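Local coordinates for protein alpha-1,2-mannosidase (Bacteroides thetaiotaomicron, PDB 2WW2) that hydrolyses alpha-mannosidic linkages with inversion of configuration, as a calcium-dependent family GH92 glycoside hydrolase of a human gut symbiont, at residues S350-Q355 / I396-D400; V389-M393 / R460-L465; N309-Y313 / D322-Y326. All coordinates share one frame; numbering follows the deposited sequence.

Interaction 1: S350-Q355 / I396-D400; sequences SERVTQ and IQTVD
T398 makes a direct hydrogen bond across this contact, reaching from the loop between helices 383-393 and 401-413 to the side of helix 347-364. Its OG1 donates to E351 O at 2.8 Å, lying in the carbonyl plane on a lone pair, with a C=O...donor angle of 133°. The torsion responsible places OG1 between the backbone N and the carbonyl carbon (chi1 56°) and sends CG2 off to the E351 side chain.

A second polar link runs through water. T354 OG1 gives its proton to S350 O within its own helix, 2.8 Å away, so S350 O takes two donors, that hydroxyl and T354 N. Left as an acceptor, T354 OG1 receives a hydrogen bond of 2.9 Å from an ordered water, which in turn accepts from T398 N at 2.8 Å.

Around these bonds the contacts are mostly apolar. T398 CG2 rests on E351 CB at 3.6 Å, and the extended E351 side chain crosses both it and I396 at about a right angle. I396 comes in beside them, CG2 at 3.8 Å from E351 CG, while its CD1 reaches S350 CB; its other neighbours include T343 and A391. Further along, the V399 methyl CG1 lies against the carbonyl oxygen of T354, 3.5 Å from O, and W392 also touches the V399 side chain. Beyond V399 the loop ends at D400, whose carboxylate N-caps helix 401-413 through K403 N.

The polar work is done by helix carbonyls, threonine hydroxyls, one backbone N-H and a water; E351 contributes its aliphatic part, CB and CG. The OG1 bond restrains the rotation of the T398 side chain, and the water-mediated bond at its backbone N ties the loop to the helix.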
loop_
_atom_site.group_PDB
_atom_site.type_symbol
_atom_site.label_atom_id
_atom_site.label_comp_id
_atom_site.label_asym_id
_atom_site.label_seq_id
_atom_site.Cartn_x
_atom_site.Cartn_y
_atom_site.Cartn_z
ATOM N N SER A 350 -2.856 8.277 -42.877
ATOM C CA SER A 350 -1.418 8.450 -42.619
ATOM C C SER A 350 -0.730 9.159 -43.783
ATOM O O SER A 350 0.235 9.911 -43.581
ATOM C CB SER A 350 -0.744 7.100 -42.358
ATOM O OG SER A 350 -1.434 6.377 -41.343
ATOM N N GLU A 351 -1.199 8.905 -45.004
ATOM C CA GLU A 351 -0.638 9.602 -46.175
ATOM C C GLU A 351 -0.725 11.125 -45.998
ATOM O O GLU A 351 0.214 11.850 -46.346
ATOM C CB GLU A 351 -1.339 9.186 -47.484
ATOM C CG GLU A 351 -0.985 7.773 -47.957
ATOM C CD GLU A 351 -1.778 7.318 -49.173
ATOM O OE1 GLU A 351 -2.743 7.995 -49.578
ATOM O OE2 GLU A 351 -1.426 6.269 -49.730
ATOM N N ARG A 352 -1.861 11.608 -45.496
ATOM C CA ARG A 352 -2.073 13.051 -45.323
ATOM C C ARG A 352 -1.442 13.576 -44.021
ATOM O O ARG A 352 -0.914 14.705 -43.981
ATOM C CB ARG A 352 -3.573 13.388 -45.365
ATOM C CG ARG A 352 -4.262 12.968 -46.668
ATOM C CD ARG A 352 -5.710 13.454 -46.732
ATOM N NE ARG A 352 -6.564 12.772 -45.764
ATOM C CZ ARG A 352 -7.422 11.803 -46.081
ATOM N NH1 ARG A 352 -7.522 11.394 -47.340
ATOM N NH2 ARG A 352 -8.170 11.233 -45.143
ATOM N N VAL A 353 -1.489 12.760 -42.966
ATOM C CA VAL A 353 -0.902 13.146 -41.678
ATOM C C VAL A 353 0.597 13.342 -41.813
ATOM O O VAL A 353 1.172 14.312 -41.272
ATOM C CB VAL A 353 -1.174 12.086 -40.585
ATOM C CG1 VAL A 353 -0.273 12.334 -39.363
ATOM C CG2 VAL A 353 -2.647 12.121 -40.169
ATOM N N THR A 354 1.251 12.434 -42.535
ATOM C CA THR A 354 2.711 12.560 -42.689
ATOM C C THR A 354 3.058 13.813 -43.482
ATOM O O THR A 354 3.964 14.564 -43.086
ATOM C CB THR A 354 3.373 11.299 -43.314
ATOM O OG1 THR A 354 2.701 10.975 -44.531
ATOM C CG2 THR A 354 3.260 10.100 -42.336
ATOM N N GLN A 355 2.323 14.071 -44.564
ATOM C CA GLN A 355 2.505 15.339 -45.294
ATOM C C GLN A 355 2.311 16.562 -44.389
ATOM O O GLN A 355 3.030 17.559 -44.514
ATOM C CB GLN A 355 1.495 15.482 -46.437
ATOM C CG GLN A 355 1.808 14.791 -47.745
ATOM C CD GLN A 355 0.589 14.821 -48.663
ATOM O OE1 GLN A 355 -0.178 13.834 -48.761
ATOM N NE2 GLN A 355 0.355 15.976 -49.284
ATOM N N ILE A 396 4.155 3.785 -46.996
ATOM C CA ILE A 396 3.434 5.046 -47.043
ATOM C C ILE A 396 4.484 6.130 -47.158
ATOM O O ILE A 396 5.193 6.457 -46.186
ATOM C CB ILE A 396 2.592 5.238 -45.767
ATOM C CG1 ILE A 396 1.593 4.083 -45.646
ATOM C CG2 ILE A 396 1.883 6.588 -45.786
ATOM C CD1 ILE A 396 0.839 4.043 -44.320
ATOM N N GLN A 397 4.613 6.652 -48.374
ATOM C CA GLN A 397 5.741 7.495 -48.727
ATOM C C GLN A 397 5.277 8.690 -49.541
ATOM O O GLN A 397 5.525 8.770 -50.733
ATOM C CB GLN A 397 6.790 6.664 -49.488
ATOM C CG GLN A 397 7.319 5.506 -48.641
ATOM C CD GLN A 397 8.364 4.656 -49.345
ATOM O OE1 GLN A 397 8.642 4.843 -50.532
ATOM N NE2 GLN A 397 8.979 3.732 -48.599
ATOM N N THR A 398 4.598 9.617 -48.882
ATOM C CA THR A 398 4.054 10.791 -49.551
ATOM C C THR A 398 4.955 12.008 -49.377
ATOM O O THR A 398 4.847 12.964 -50.119
ATOM C CB THR A 398 2.656 11.141 -49.023
ATOM O OG1 THR A 398 2.702 11.320 -47.601
ATOM C CG2 THR A 398 1.687 10.001 -49.336
ATOM N N VAL A 399 5.816 11.988 -48.373
ATOM C CA VAL A 399 6.752 13.084 -48.166
ATOM C C VAL A 399 8.017 12.875 -49.004
ATOM O O VAL A 399 8.331 11.753 -49.419
ATOM C CB VAL A 399 7.126 13.219 -46.679
ATOM C CG1 VAL A 399 5.863 13.484 -45.831
ATOM C CG2 VAL A 399 7.837 11.944 -46.186
ATOM N N ASP A 400 8.736 13.959 -49.251
ATOM C CA ASP A 400 10.021 13.879 -49.907
ATOM C C ASP A 400 11.074 13.355 -48.919
ATOM O O ASP A 400 11.229 13.895 -47.824
ATOM C CB ASP A 400 10.428 15.259 -50.398
ATOM C CG ASP A 400 11.811 15.266 -50.987
ATOM O OD1 ASP A 400 11.956 14.825 -52.147
ATOM O OD2 ASP A 400 12.757 15.684 -50.293
HETATM O O HOH W 1 4.836 9.986 -46.165
#

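Interaction 2: V389-M393 / R460-L465; sequences VDAWM and RFAESL
R460, F461, S464 and L465 pack against V389, W392 and M393 where helix 444-465 runs beside helix 383-393. This is helix-to-helix packing in the catalytic domain, whose fold in this family is an (alpha/alpha)6 barrel; the two segments run broadly the same way, their axes 10.5 Å apart at closest approach and inclined by 34°.

R460 comes first. Its chain bends at chi2 and chi3, bringing NH2 to 3.7 Å from M393 CG, while the same NH2 is hydrogen-bonded to G648 O outside the pair. M393, itself bent at chi2, sends CE across to the backbone of the other helix, 3.4 Å from R460 O.

F461 follows and carries the centre of the contact. With CG anti to the backbone N (chi1 -170°), its ring swings toward W392 and meets the indole edge-to-face: CE1 stands over one face, 3.4 Å from W392 CD2. The planes make 72°, and the centroids of the phenyl and the five-membered ring are 4.7 Å apart. Nearer the backbone, V389 CG2 touches F461 CB at 3.7 Å. M408 of helix 401-413 lies against both V389 and F461. Replacing W392 by an alanine would probably deprive the F461 edge of the aromatic face it points into and open a gap beside L465.

One turn on, S464 folds its hydroxyl back to donate to F461 O, 2.9 Å from OG, which leaves OG beside both M393 CE and W392 NE1. The hydroxyl is thus tied to its own helix. At the end of the segment L465 reaches the six-membered ring of the indole, its CD2 4.1 Å from W392 CZ2.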
loop_
_atom_site.group_PDB
_atom_site.type_symbol
_atom_site.label_atom_id
_atom_site.label_comp_id
_atom_site.label_asym_id
_atom_site.label_seq_id
_atom_site.Cartn_x
_atom_site.Cartn_y
_atom_site.Cartn_z
ATOM N N VAL A 389 8.562 7.607 -39.879
ATOM C CA VAL A 389 9.365 6.418 -40.232
ATOM C C VAL A 389 8.521 5.135 -40.227
ATOM O O VAL A 389 8.659 4.269 -41.107
ATOM C CB VAL A 389 10.567 6.280 -39.295
ATOM C CG1 VAL A 389 11.295 4.951 -39.565
ATOM C CG2 VAL A 389 11.510 7.498 -39.493
ATOM N N ASP A 390 7.636 5.013 -39.246
ATOM C CA ASP A 390 6.761 3.846 -39.213
ATOM C C ASP A 390 5.977 3.761 -40.526
ATOM O O ASP A 390 5.868 2.672 -41.143
ATOM C CB ASP A 390 5.811 3.883 -38.007
ATOM C CG ASP A 390 4.974 2.615 -37.890
ATOM O OD1 ASP A 390 5.573 1.518 -37.735
ATOM O OD2 ASP A 390 3.723 2.706 -37.970
ATOM N N ALA A 391 5.440 4.904 -40.970
ATOM C CA ALA A 391 4.674 4.941 -42.222
ATOM C C ALA A 391 5.571 4.594 -43.395
ATOM O O ALA A 391 5.216 3.766 -44.235
ATOM C CB ALA A 391 4.040 6.310 -42.429
ATOM N N TRP A 392 6.752 5.195 -43.430
ATOM C CA TRP A 392 7.669 4.989 -44.548
ATOM C C TRP A 392 8.012 3.509 -44.712
ATOM O O TRP A 392 8.078 2.998 -45.840
ATOM C CB TRP A 392 8.941 5.803 -44.325
ATOM C CG TRP A 392 9.826 5.892 -45.539
ATOM C CD1 TRP A 392 10.831 5.039 -45.884
ATOM C CD2 TRP A 392 9.788 6.899 -46.559
ATOM N NE1 TRP A 392 11.425 5.452 -47.054
ATOM C CE2 TRP A 392 10.804 6.595 -47.485
ATOM C CE3 TRP A 392 8.999 8.033 -46.771
ATOM C CZ2 TRP A 392 11.038 7.373 -48.629
ATOM C CZ3 TRP A 392 9.235 8.812 -47.903
ATOM C CH2 TRP A 392 10.248 8.479 -48.810
ATOM N N MET A 393 8.234 2.825 -43.590
ATOM C CA MET A 393 8.685 1.437 -43.654
ATOM C C MET A 393 7.551 0.501 -44.033
ATOM O O MET A 393 7.776 -0.677 -44.299
ATOM C CB MET A 393 9.315 1.005 -42.339
ATOM C CG MET A 393 10.548 1.813 -41.980
ATOM S SD MET A 393 11.760 1.853 -43.316
ATOM C CE MET A 393 12.871 3.080 -42.684
ATOM N N ARG A 460 17.210 4.079 -39.038
ATOM C CA ARG A 460 16.494 3.172 -39.926
ATOM C C ARG A 460 16.119 3.892 -41.217
ATOM O O ARG A 460 16.254 3.334 -42.304
ATOM C CB ARG A 460 15.226 2.671 -39.232
ATOM C CG ARG A 460 15.501 1.655 -38.109
ATOM C CD ARG A 460 15.491 0.259 -38.715
ATOM N NE ARG A 460 14.140 0.019 -39.186
ATOM C CZ ARG A 460 13.767 -0.861 -40.108
ATOM N NH1 ARG A 460 14.662 -1.654 -40.722
ATOM N NH2 ARG A 460 12.474 -0.940 -40.404
ATOM N N PHE A 461 15.594 5.111 -41.070
ATOM C CA PHE A 461 15.158 5.927 -42.197
ATOM C C PHE A 461 16.320 6.228 -43.116
ATOM O O PHE A 461 16.230 5.974 -44.327
ATOM C CB PHE A 461 14.471 7.223 -41.718
ATOM C CG PHE A 461 13.790 7.999 -42.817
ATOM C CD1 PHE A 461 12.585 7.557 -43.364
ATOM C CD2 PHE A 461 14.339 9.190 -43.289
ATOM C CE1 PHE A 461 11.958 8.276 -44.374
ATOM C CE2 PHE A 461 13.716 9.912 -44.285
ATOM C CZ PHE A 461 12.531 9.453 -44.847
ATOM N N ALA A 462 17.417 6.735 -42.554
ATOM C CA ALA A 462 18.580 7.074 -43.367
ATOM C C ALA A 462 19.091 5.825 -44.089
ATOM O O ALA A 462 19.447 5.881 -45.263
ATOM C CB ALA A 462 19.685 7.664 -42.519
ATOM N N GLU A 463 19.144 4.703 -43.374
ATOM C CA GLU A 463 19.670 3.468 -43.977
ATOM C C GLU A 463 18.845 3.068 -45.201
ATOM O O GLU A 463 19.398 2.666 -46.233
ATOM C CB GLU A 463 19.698 2.324 -42.948
ATOM C CG GLU A 463 20.450 1.109 -43.454
ATOM C CD GLU A 463 20.757 0.102 -42.364
ATOM O OE1 GLU A 463 19.818 -0.293 -41.655
ATOM O OE2 GLU A 463 21.946 -0.282 -42.239
ATOM N N SER A 464 17.524 3.193 -45.093
ATOM C CA SER A 464 16.626 2.834 -46.195
ATOM C C SER A 464 16.772 3.755 -47.415
ATOM O O SER A 464 16.360 3.390 -48.514
ATOM C CB SER A 464 15.161 2.760 -45.731
ATOM O OG SER A 464 14.565 4.049 -45.723
ATOM N N LEU A 465 17.376 4.934 -47.234
ATOM C CA LEU A 465 17.637 5.842 -48.362
ATOM C C LEU A 465 19.007 5.592 -48.985
ATOM O O LEU A 465 19.349 6.188 -50.017
ATOM C CB LEU A 465 17.556 7.311 -47.920
ATOM C CG LEU A 465 16.303 7.790 -47.184
ATOM C CD1 LEU A 465 16.375 9.309 -46.951
ATOM C CD2 LEU A 465 15.039 7.420 -47.954
#

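Interaction 3: N309-Y313 / D322-Y326; sequences NPVYY and DGYMY
Y312 OH is gripped by an ordered water, which donates to it at 2.8 Å, and by the carboxylate of E363 on helix 347-364. The same water donates to D322 O, 2.7 Å away, and so bridges the two segments. The direct bond lies closer to the strand: G323 N donates to P310 O at 3.0 Å, almost straight at 175°, though the donor stands above the carbonyl plane.

Strands 310-313 and 320-322 form a beta hairpin at the margin of a five-stranded antiparallel sheet; V311 and D322 are a non-hydrogen-bonded pair, CA to CA 4.4 Å, with V311 CG1 near D322 OD1 on the same face. At G323 the chain leaves the strand with backbone angles that would jam a CB against the carbonyl oxygen of D322. Its own carbonyl then meets the edge of the Y312 ring, O lying 3.4 Å from CD2.

Y312 holds CG between its backbone N and carbonyl carbon (chi1 62°), which turns the ring toward the departing chain. M325 CB sits over one face of it, 3.5 Å from the centroid and 19° off the normal, a CH-pi contact. The bent M325 chain then carries SD obliquely to 5.3 Å from the same centroid, a Met-aromatic contact. Further out, Y324 meets the proline ring obliquely, its CE1 3.8 Å from P310 CB.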
loop_
_atom_site.group_PDB
_atom_site.type_symbol
_atom_site.label_atom_id
_atom_site.label_comp_id
_atom_site.label_asym_id
_atom_site.label_seq_id
_atom_site.Cartn_x
_atom_site.Cartn_y
_atom_site.Cartn_z
ATOM N N ASN A 309 -10.869 22.287 -54.017
ATOM C CA ASN A 309 -9.496 21.922 -53.679
ATOM C C ASN A 309 -9.204 22.096 -52.194
ATOM O O ASN A 309 -9.713 23.032 -51.579
ATOM C CB ASN A 309 -8.519 22.754 -54.501
ATOM C CG ASN A 309 -8.656 22.492 -55.971
ATOM O OD1 ASN A 309 -8.845 21.348 -56.376
ATOM N ND2 ASN A 309 -8.574 23.544 -56.785
ATOM N N PRO A 310 -8.391 21.188 -51.618
ATOM C CA PRO A 310 -8.102 21.242 -50.179
ATOM C C PRO A 310 -7.217 22.433 -49.848
ATOM O O PRO A 310 -6.178 22.629 -50.484
ATOM C CB PRO A 310 -7.348 19.930 -49.907
ATOM C CG PRO A 310 -6.710 19.575 -51.261
ATOM C CD PRO A 310 -7.685 20.087 -52.304
ATOM N N VAL A 311 -7.640 23.233 -48.876
ATOM C CA VAL A 311 -6.851 24.352 -48.396
ATOM C C VAL A 311 -6.943 24.358 -46.872
ATOM O O VAL A 311 -7.846 23.739 -46.287
ATOM C CB VAL A 311 -7.363 25.712 -48.947
ATOM C CG1 VAL A 311 -7.057 25.841 -50.432
ATOM C CG2 VAL A 311 -8.873 25.871 -48.702
ATOM N N TYR A 312 -6.001 25.031 -46.221
ATOM C CA TYR A 312 -6.081 25.159 -44.779
ATOM C C TYR A 312 -5.503 26.467 -44.300
ATOM O O TYR A 312 -4.560 27.018 -44.888
ATOM C CB TYR A 312 -5.389 23.973 -44.071
ATOM C CG TYR A 312 -3.896 23.844 -44.366
ATOM C CD1 TYR A 312 -2.954 24.464 -43.546
ATOM C CD2 TYR A 312 -3.437 23.107 -45.455
ATOM C CE1 TYR A 312 -1.587 24.359 -43.813
ATOM C CE2 TYR A 312 -2.055 22.997 -45.740
ATOM C CZ TYR A 312 -1.141 23.626 -44.905
ATOM O OH TYR A 312 0.220 23.538 -45.147
ATOM N N TYR A 313 -6.103 26.965 -43.227
ATOM C CA TYR A 313 -5.503 27.994 -42.400
ATOM C C TYR A 313 -4.379 27.329 -41.616
ATOM O O TYR A 313 -4.611 26.346 -40.911
ATOM C CB TYR A 313 -6.540 28.532 -41.406
ATOM C CG TYR A 313 -5.950 29.447 -40.333
ATOM C CD1 TYR A 313 -5.622 30.766 -40.625
ATOM C CD2 TYR A 313 -5.757 28.996 -39.025
ATOM C CE1 TYR A 313 -5.108 31.623 -39.646
ATOM C CE2 TYR A 313 -5.231 29.842 -38.037
ATOM C CZ TYR A 313 -4.906 31.148 -38.355
ATOM O OH TYR A 313 -4.402 31.992 -37.381
ATOM N N ASP A 322 -2.389 25.641 -49.810
ATOM C CA ASP A 322 -2.963 24.499 -50.514
ATOM C C ASP A 322 -2.466 23.226 -49.859
ATOM O O ASP A 322 -1.296 23.127 -49.492
ATOM C CB ASP A 322 -2.521 24.491 -51.992
ATOM C CG ASP A 322 -3.038 25.678 -52.759
ATOM O OD1 ASP A 322 -4.208 26.046 -52.581
ATOM O OD2 ASP A 322 -2.274 26.255 -53.558
ATOM N N GLY A 323 -3.348 22.244 -49.705
ATOM C CA GLY A 323 -2.914 20.951 -49.239
ATOM C C GLY A 323 -3.597 20.542 -47.943
ATOM O O GLY A 323 -4.744 20.913 -47.703
ATOM N N TYR A 324 -2.876 19.785 -47.124
ATOM C CA TYR A 324 -3.450 19.153 -45.936
ATOM C C TYR A 324 -2.758 19.597 -44.669
ATOM O O TYR A 324 -1.548 19.815 -44.635
ATOM C CB TYR A 324 -3.381 17.621 -46.032
ATOM C CG TYR A 324 -4.025 17.069 -47.285
ATOM C CD1 TYR A 324 -5.397 17.164 -47.476
ATOM C CD2 TYR A 324 -3.258 16.465 -48.286
ATOM C CE1 TYR A 324 -5.998 16.668 -48.622
ATOM C CE2 TYR A 324 -3.859 15.966 -49.442
ATOM C CZ TYR A 324 -5.226 16.070 -49.594
ATOM O OH TYR A 324 -5.847 15.586 -50.725
ATOM N N MET A 325 -3.554 19.712 -43.618
ATOM C CA MET A 325 -3.043 19.972 -42.297
ATOM C C MET A 325 -3.920 19.168 -41.344
ATOM O O MET A 325 -5.119 18.984 -41.608
ATOM C CB MET A 325 -3.105 21.478 -41.981
ATOM C CG MET A 325 -2.575 21.844 -40.583
ATOM S SD MET A 325 -0.919 21.252 -40.200
ATOM C CE MET A 325 0.073 22.075 -41.481
ATOM N N TYR A 326 -3.314 18.653 -40.276
ATOM C CA TYR A 326 -4.048 18.001 -39.173
ATOM C C TYR A 326 -3.596 18.645 -37.890
ATOM O O TYR A 326 -2.518 19.237 -37.834
ATOM C CB TYR A 326 -3.693 16.499 -39.064
ATOM C CG TYR A 326 -4.409 15.635 -40.064
ATOM C CD1 TYR A 326 -5.454 14.791 -39.657
ATOM C CD2 TYR A 326 -4.070 15.676 -41.420
ATOM C CE1 TYR A 326 -6.130 14.006 -40.592
ATOM C CE2 TYR A 326 -4.740 14.892 -42.356
ATOM C CZ TYR A 326 -5.760 14.049 -41.930
ATOM O OH TYR A 326 -6.426 13.284 -42.867
HETATM O O HOH W 2 0.892 23.167 -47.843
#

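Helix 347-364 stands between the sheet of interaction 3 and the loop of interaction 1; the centres of interactions 1 and 3 lie about 14 Å apart. Its far side meets interaction 3 through R352 NE, hydrogen-bonded to Y326 OH at 2.9 Å, and through R352 CD, 3.7 Å from Y324 CE1. Interaction 2 adjoins interaction 1, about 12 Å between centres: I396 N lies 3.0 Å from A391 O, a probable hydrogen bond, and V399 O packs on W392 CZ3. Interactions 2 and 3 do not touch, their nearest atoms being about 12 Å apart. Interaction 1 thus sits between the other two, touching both, within the catalytic domain. None of their segments supplies a ligand to either sodium ion.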